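Local coordinates for scyllo-inositol 2-dehydrogenase (NADP(+)) IolW (Bacillus subtilis subsp. subtilis, PDB 3GDO) that catalyses the reversible NADPH-dependent reduction of scyllo-inosose to scyllo-inositol and cannot use NADH in place of NADPH, at the interface of chains A and B. Numbering follows the deposited sequence. Chains: chain A/B, Uncharacterized oxidoreductase yvaA.

The interface of chains A and B. Residues chain A 231-234; chain B 242, 247, 249.
A:Ala234 reaches chain B through its backbone: its amide N donates a hydrogen bond of 2.9 Å to the hydroxyl OG of B:Ser247, nearly straight at 164° about the hydrogen. This is a patch of the two-fold interface between the C-terminal alpha/beta domains of a Gfo/Idh/MocA-family dehydrogenase, where the loop A:Ile231 to A:Ala234, just past strand 222-228, lies against strands 239-243 and 246-250 of the other chain. A twin patch exists with the chains exchanged, and the dimer of the deposited assembly may or may not be the functional form.

The serine hydroxyl is gripped from both chains, for within chain B the ring nitrogen ND1 of B:His242 hydrogen-bonds to the same OG of B:Ser247 at 2.8 Å. Which of OG and ND1 donates is not settled by the coordinates. B:Ser247 turns OG beside its own backbone N (chi1 -77°), a setting that brings it to both partners. The methyl CB of A:Ala234 meets CB of B:Ser247 at 3.8 Å, and the pyrrolidine of A:Pro233 lies close by, its CD 3.3 Å from OG of B:Ser247.

Held through ND1, the imidazole of B:His242 presents one face to A:Val232, whose CG1 sits over the ring centre, 3.6 Å from the centroid, in a CH-pi contact. That methyl points away from the valine's backbone N (chi1 174°), while CG2 lies nearer CD2 of the ring. The CE1 corner of the B:His242 ring lies toward the carbonyl O of A:Ala234. Without the imidazole, as with an alanine here, the A:Val232 methyl would probably lose the face it packs on, and the B:Ser247 hydroxyl would lose its ND1 partner and be freer to turn. Beyond the ring, CD1 of B:Ile249 makes a distant methyl-to-carbonyl contact with the same O of A:Ala234, 4.1 Å away, that adds little.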
ATOM      1  N   ILE A 231      13.167  -6.391   2.994  1.00 35.07           N
ATOM      2  CA  ILE A 231      13.411  -7.434   1.990  1.00 35.32           C
ATOM      3  C   ILE A 231      12.632  -7.148   0.728  1.00 35.08           C
ATOM      4  O   ILE A 231      11.741  -7.912   0.342  1.00 34.67           O
ATOM      5  CB  ILE A 231      13.083  -8.855   2.490  1.00 35.77           C
ATOM      6  CG1 ILE A 231      13.554  -9.033   3.932  1.00 36.71           C
ATOM      7  CG2 ILE A 231      13.670  -9.907   1.510  1.00 34.66           C
ATOM      8  CD1 ILE A 231      12.864 -10.168   4.661  1.00 39.07           C
ATOM      9  N   VAL A 232      12.963  -6.026   0.099  1.00 34.66           N
ATOM     10  CA  VAL A 232      12.222  -5.542  -1.066  1.00 34.42           C
ATOM     11  C   VAL A 232      13.166  -5.290  -2.244  1.00 35.12           C
ATOM     12  O   VAL A 232      13.775  -4.222  -2.329  1.00 34.85           O
ATOM     13  CB  VAL A 232      11.462  -4.234  -0.726  1.00 34.67           C
ATOM     14  CG1 VAL A 232      10.794  -3.646  -1.975  1.00 33.95           C
ATOM     15  CG2 VAL A 232      10.454  -4.461   0.427  1.00 31.87           C
ATOM     16  N   PRO A 233      13.303  -6.273  -3.153  1.00 35.72           N
ATOM     17  CA  PRO A 233      14.169  -6.112  -4.353  1.00 36.54           C
ATOM     18  C   PRO A 233      13.821  -4.951  -5.303  1.00 37.37           C
ATOM     19  O   PRO A 233      14.735  -4.244  -5.767  1.00 37.96           O
ATOM     20  CB  PRO A 233      14.029  -7.480  -5.072  1.00 36.21           C
ATOM     21  CG  PRO A 233      13.716  -8.428  -3.984  1.00 34.08           C
ATOM     22  CD  PRO A 233      12.898  -7.679  -2.961  1.00 36.27           C
ATOM     23  N   ALA A 234      12.536  -4.747  -5.633  1.00 38.19           N
ATOM     24  CA  ALA A 234      12.126  -3.567  -6.420  1.00 38.20           C
ATOM     25  C   ALA A 234      10.984  -2.836  -5.741  1.00 38.98           C
ATOM     26  O   ALA A 234       9.991  -3.434  -5.326  1.00 38.63           O
ATOM     27  CB  ALA A 234      11.738  -3.931  -7.869  1.00 38.80           C
TER
ATOM     28  N   HIS B 242       6.918  -9.122  -3.030  1.00 30.67           N
ATOM     29  CA  HIS B 242       8.340  -9.170  -2.660  1.00 32.48           C
ATOM     30  C   HIS B 242       8.684 -10.472  -1.971  1.00 33.31           C
ATOM     31  O   HIS B 242       8.056 -10.834  -0.947  1.00 34.41           O
ATOM     32  CB  HIS B 242       8.724  -7.993  -1.744  1.00 31.69           C
ATOM     33  CG  HIS B 242       8.227  -6.675  -2.246  1.00 32.31           C
ATOM     34  ND1 HIS B 242       8.539  -6.206  -3.503  1.00 26.21           N
ATOM     35  CD2 HIS B 242       7.436  -5.728  -1.665  1.00 28.47           C
ATOM     36  CE1 HIS B 242       7.926  -5.045  -3.698  1.00 32.13           C
ATOM     37  NE2 HIS B 242       7.238  -4.740  -2.606  1.00 31.47           N
ATOM     38  N   SER B 247      11.087  -9.451  -6.858  1.00 37.45           N
ATOM     39  CA  SER B 247       9.883  -8.633  -6.735  1.00 36.51           C
ATOM     40  C   SER B 247       9.156  -8.695  -8.067  1.00 36.62           C
ATOM     41  O   SER B 247       9.806  -8.644  -9.155  1.00 36.49           O
ATOM     42  CB  SER B 247      10.251  -7.170  -6.518  1.00 36.17           C
ATOM     43  OG  SER B 247      10.675  -6.898  -5.207  1.00 35.31           O
ATOM     44  N   ILE B 249       6.112  -6.586  -9.976  1.00 33.09           N
ATOM     45  CA  ILE B 249       5.261  -5.375  -9.889  1.00 32.83           C
ATOM     46  C   ILE B 249       4.493  -5.276 -11.168  1.00 32.69           C
ATOM     47  O   ILE B 249       5.097  -5.308 -12.247  1.00 33.82           O
ATOM     48  CB  ILE B 249       6.031  -4.059  -9.757  1.00 32.95           C
ATOM     49  CG1 ILE B 249       7.084  -4.075  -8.620  1.00 36.24           C
ATOM     50  CG2 ILE B 249       5.035  -2.865  -9.669  1.00 32.40           C
ATOM     51  CD1 ILE B 249       6.553  -4.288  -7.292  1.00 40.51           C
TER